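Local structure of putative tRNA (Adenine(37)-N6)-methyltransferase (Pseudomonas aeruginosa, 7BTU) at residues Arg208-His219 with Leu227-Gly235. The protein probably methylates the threonylcarbamoyladenosine at position 37 of tRNA, with S-adenosyl-L-methionine as methyl donor. Residues are numbered along the deposited sequence; the frame is centred on the assembly and turned at random.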
loop_
_atom_site.group_PDB
_atom_site.type_symbol
_atom_site.label_atom_id
_atom_site.label_comp_id
_atom_site.label_asym_id
_atom_site.label_seq_id
_atom_site.Cartn_x
_atom_site.Cartn_y
_atom_site.Cartn_z
ATOM N N ARG B 208 6.768 -35.544 11.018
ATOM C CA ARG B 208 7.474 -34.943 9.881
ATOM C C ARG B 208 6.541 -33.970 9.137
ATOM O O ARG B 208 5.429 -34.333 8.733
ATOM C CB ARG B 208 7.945 -36.038 8.942
ATOM C CG ARG B 208 8.705 -35.589 7.748
ATOM C CD ARG B 208 8.187 -36.378 6.553
ATOM N NE ARG B 208 9.227 -36.782 5.628
ATOM C CZ ARG B 208 8.981 -37.253 4.413
ATOM N NH1 ARG B 208 7.727 -37.377 3.994
ATOM N NH2 ARG B 208 9.991 -37.589 3.618
ATOM N N TYR B 209 7.029 -32.774 8.912
ATOM C CA TYR B 209 6.271 -31.715 8.260
ATOM C C TYR B 209 6.940 -31.451 6.927
ATOM O O TYR B 209 8.102 -31.797 6.739
ATOM C CB TYR B 209 6.298 -30.436 9.114
ATOM C CG TYR B 209 5.553 -30.578 10.400
ATOM C CD1 TYR B 209 4.180 -30.367 10.463
ATOM C CD2 TYR B 209 6.204 -30.964 11.554
ATOM C CE1 TYR B 209 3.471 -30.528 11.662
ATOM C CE2 TYR B 209 5.502 -31.120 12.740
ATOM C CZ TYR B 209 4.160 -30.910 12.794
ATOM O OH TYR B 209 3.525 -31.086 13.991
ATOM N N GLY B 210 6.210 -30.834 5.983
ATOM C CA GLY B 210 6.816 -30.530 4.699
ATOM C C GLY B 210 6.303 -29.209 4.163
ATOM O O GLY B 210 5.192 -28.770 4.465
ATOM N N VAL B 211 7.114 -28.633 3.280
ATOM C CA VAL B 211 6.738 -27.414 2.598
ATOM C C VAL B 211 7.428 -27.456 1.233
ATOM O O VAL B 211 8.518 -28.034 1.065
ATOM C CB VAL B 211 7.178 -26.149 3.388
ATOM C CG1 VAL B 211 8.666 -26.097 3.520
ATOM C CG2 VAL B 211 6.684 -24.912 2.646
ATOM N N ARG B 212 6.776 -26.857 0.264
ATOM C CA ARG B 212 7.313 -26.769 -1.088
ATOM C C ARG B 212 8.009 -25.432 -1.248
ATOM O O ARG B 212 7.425 -24.402 -0.896
ATOM C CB ARG B 212 6.153 -26.910 -2.076
ATOM C CG ARG B 212 5.625 -28.310 -2.184
ATOM C CD ARG B 212 4.778 -28.449 -3.393
ATOM N NE ARG B 212 3.506 -27.799 -3.207
ATOM C CZ ARG B 212 2.797 -27.222 -4.171
ATOM N NH1 ARG B 212 3.244 -27.198 -5.427
ATOM N NH2 ARG B 212 1.625 -26.673 -3.859
ATOM N N LEU B 213 9.195 -25.436 -1.867
ATOM C CA LEU B 213 9.884 -24.191 -2.244
ATOM C C LEU B 213 10.535 -24.399 -3.608
ATOM O O LEU B 213 11.178 -25.425 -3.807
ATOM C CB LEU B 213 10.966 -23.852 -1.202
ATOM C CG LEU B 213 10.470 -23.509 0.223
ATOM C CD1 LEU B 213 11.645 -23.598 1.185
ATOM C CD2 LEU B 213 9.829 -22.085 0.236
ATOM N N TRP B 214 10.341 -23.457 -4.560
ATOM C CA TRP B 214 10.756 -23.680 -5.941
ATOM C C TRP B 214 10.182 -25.033 -6.374
ATOM O O TRP B 214 8.980 -25.255 -6.197
ATOM C CB TRP B 214 12.272 -23.544 -6.056
ATOM C CG TRP B 214 12.766 -22.085 -5.823
ATOM C CD1 TRP B 214 13.573 -21.661 -4.837
ATOM C CD2 TRP B 214 12.483 -20.935 -6.645
ATOM N NE1 TRP B 214 13.809 -20.293 -4.966
ATOM C CE2 TRP B 214 13.141 -19.833 -6.068
ATOM C CE3 TRP B 214 11.695 -20.724 -7.784
ATOM C CZ2 TRP B 214 13.070 -18.528 -6.609
ATOM C CZ3 TRP B 214 11.614 -19.404 -8.332
ATOM C CH2 TRP B 214 12.294 -18.328 -7.736
ATOM N N ASP B 215 10.986 -25.958 -6.914
ATOM C CA ASP B 215 10.498 -27.276 -7.316
ATOM C C ASP B 215 10.894 -28.342 -6.296
ATOM O O ASP B 215 11.046 -29.520 -6.646
ATOM C CB ASP B 215 10.982 -27.649 -8.730
ATOM C CG ASP B 215 12.522 -27.646 -8.855
ATOM O OD1 ASP B 215 13.210 -27.456 -7.825
ATOM O OD2 ASP B 215 13.046 -27.817 -9.974
ATOM N N LEU B 216 11.087 -27.935 -5.046
ATOM C CA LEU B 216 11.593 -28.824 -3.994
ATOM C C LEU B 216 10.504 -29.166 -2.976
ATOM O O LEU B 216 9.595 -28.369 -2.736
ATOM C CB LEU B 216 12.757 -28.177 -3.237
ATOM C CG LEU B 216 13.816 -27.403 -4.041
ATOM C CD1 LEU B 216 14.800 -26.786 -3.065
ATOM C CD2 LEU B 216 14.526 -28.401 -4.906
ATOM N N ASP B 217 10.660 -30.334 -2.316
ATOM C CA ASP B 217 9.924 -30.682 -1.097
ATOM C C ASP B 217 10.943 -30.699 0.042
ATOM O O ASP B 217 11.981 -31.343 -0.066
ATOM C CB ASP B 217 9.245 -32.050 -1.214
ATOM C CG ASP B 217 8.218 -32.080 -2.342
ATOM O OD1 ASP B 217 7.303 -31.224 -2.346
ATOM O OD2 ASP B 217 8.329 -32.957 -3.214
ATOM N N VAL B 218 10.687 -29.927 1.083
ATOM C CA VAL B 218 11.606 -29.765 2.215
ATOM C C VAL B 218 10.888 -30.377 3.398
ATOM O O VAL B 218 9.713 -30.048 3.634
ATOM C CB VAL B 218 11.919 -28.277 2.459
ATOM C CG1 VAL B 218 12.826 -28.072 3.726
ATOM C CG2 VAL B 218 12.626 -27.684 1.193
ATOM N N HIS B 219 11.558 -31.274 4.123
ATOM C CA HIS B 219 10.928 -31.911 5.272
ATOM C C HIS B 219 11.691 -31.535 6.520
ATOM O O HIS B 219 12.926 -31.399 6.483
ATOM C CB HIS B 219 10.865 -33.438 5.130
ATOM C CG HIS B 219 10.054 -33.856 3.955
ATOM N ND1 HIS B 219 10.621 -34.318 2.787
ATOM C CD2 HIS B 219 8.721 -33.796 3.731
ATOM C CE1 HIS B 219 9.666 -34.557 1.905
ATOM N NE2 HIS B 219 8.506 -34.262 2.462
ATOM N N LEU B 227 13.079 -25.483 18.460
ATOM C CA LEU B 227 14.122 -25.824 17.510
ATOM C C LEU B 227 13.500 -26.615 16.378
ATOM O O LEU B 227 12.715 -27.542 16.614
ATOM C CB LEU B 227 15.253 -26.630 18.191
ATOM C CG LEU B 227 16.405 -27.169 17.327
ATOM C CD1 LEU B 227 17.221 -26.031 16.719
ATOM C CD2 LEU B 227 17.373 -28.114 18.188
ATOM N N ILE B 228 13.839 -26.214 15.165
ATOM C CA ILE B 228 13.482 -26.929 13.957
ATOM C C ILE B 228 14.722 -27.597 13.401
ATOM O O ILE B 228 15.811 -27.003 13.389
ATOM C CB ILE B 228 12.858 -25.958 12.942
ATOM C CG1 ILE B 228 11.425 -25.597 13.409
ATOM C CG2 ILE B 228 12.887 -26.586 11.577
ATOM C CD1 ILE B 228 10.666 -24.574 12.492
ATOM N N ARG B 229 14.559 -28.811 12.903
ATOM C CA ARG B 229 15.643 -29.534 12.259
ATOM C C ARG B 229 15.232 -29.886 10.845
ATOM O O ARG B 229 14.167 -30.465 10.643
ATOM C CB ARG B 229 16.009 -30.800 13.086
ATOM C CG ARG B 229 16.822 -31.843 12.294
ATOM C CD ARG B 229 16.822 -33.271 13.062
ATOM N NE ARG B 229 17.660 -34.289 12.407
ATOM C CZ ARG B 229 18.976 -34.177 12.395
ATOM N NH1 ARG B 229 19.504 -33.134 12.995
ATOM N NH2 ARG B 229 19.775 -35.084 11.818
ATOM N N VAL B 230 16.044 -29.476 9.846
ATOM C CA VAL B 230 15.737 -29.822 8.459
ATOM C C VAL B 230 16.182 -31.252 8.232
ATOM O O VAL B 230 17.355 -31.596 8.471
ATOM C CB VAL B 230 16.458 -28.875 7.441
ATOM C CG1 VAL B 230 15.906 -29.108 6.022
ATOM C CG2 VAL B 230 16.307 -27.397 7.832
ATOM N N LEU B 231 15.275 -32.082 7.715
ATOM C CA LEU B 231 15.596 -33.494 7.555
ATOM C C LEU B 231 16.121 -33.794 6.148
ATOM O O LEU B 231 17.067 -34.554 5.985
ATOM C CB LEU B 231 14.337 -34.328 7.824
ATOM C CG LEU B 231 13.795 -34.250 9.244
ATOM C CD1 LEU B 231 12.342 -34.771 9.298
ATOM C CD2 LEU B 231 14.686 -35.164 10.110
ATOM N N ASP B 232 15.474 -33.253 5.120
ATOM C CA ASP B 232 15.859 -33.598 3.746
ATOM C C ASP B 232 15.288 -32.540 2.812
ATOM O O ASP B 232 14.385 -31.786 3.187
ATOM C CB ASP B 232 15.400 -34.991 3.329
ATOM C CG ASP B 232 13.897 -35.061 3.102
ATOM O OD1 ASP B 232 13.379 -34.363 2.237
ATOM O OD2 ASP B 232 13.220 -35.813 3.802
ATOM N N VAL B 233 15.843 -32.485 1.604
ATOM C CA VAL B 233 15.449 -31.528 0.553
ATOM C C VAL B 233 15.441 -32.367 -0.710
ATOM O O VAL B 233 16.475 -32.935 -1.076
ATOM C CB VAL B 233 16.428 -30.362 0.402
ATOM C CG1 VAL B 233 15.878 -29.375 -0.709
ATOM C CG2 VAL B 233 16.532 -29.600 1.710
ATOM N N ALA B 234 14.278 -32.563 -1.298
ATOM C CA ALA B 234 14.179 -33.437 -2.468
ATOM C C ALA B 234 13.539 -32.687 -3.624
ATOM O O ALA B 234 12.720 -31.801 -3.401
ATOM C CB ALA B 234 13.345 -34.665 -2.154
ATOM N N GLY B 235 13.898 -33.036 -4.862
ATOM C CA GLY B 235 13.190 -32.461 -6.003
ATOM C C GLY B 235 13.797 -32.573 -7.393
ATOM O O GLY B 235 13.361 -31.882 -8.346
HETATM O O HOH W 1 12.532 -37.205 5.677
#
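A classic beta bulge interrupts the antiparallel hairpin of strands 216-222 and 227-234 in the small sheet of the C-terminal part of TrmO: Leu-231 and Asp-232 both face His-219. One carbonyl serves two donors there, for His-219 O lies 2.7 Å from Leu-231 N and accepts a second, weak bond from Asp-232 N at 3.4 Å. His-219 N returns a hydrogen bond to Asp-232 O, and past the bulge Asp-217 and Ala-234 exchange two nearly straight ones.

On the polar face, His-219 ND1 donates to Asp-232 OD1 at 2.8 Å, nearly straight (169°). The carboxylate receives it on its syn side, close to the imidazole plane, although the two planes are turned 63° apart. The chi1 of Asp-232 (72°) sets CG between its own N and carbonyl carbon, and the carboxylate thereby reaches the ring's edge. Arg-208 lays its guanidinium over one face of that ring, with CZ 3.4 Å above its plane; its NH2 makes a long salt bridge to Asp-232 OD2 (3.7 Å).

The opposite face is hydrophobic, where beta-branched valines suit an extended strand and Leu-216 adds apolar bulk. Val-233 CG1 packs on Leu-216 CD1 (3.7 Å) and on Val-218 CG2, while Val-218 CG1 meets Val-230 CG1; Ile-188 of helix 184-193 closes over Val-218 and Val-233.

The hairpin thus has an oily side against helices and a charged side, where the ND1 bond and the guanidinium together hold the imidazole's orientation, consistent with a proton on ND1, and Arg-208, at long range, may partly offset the charge of Asp-232.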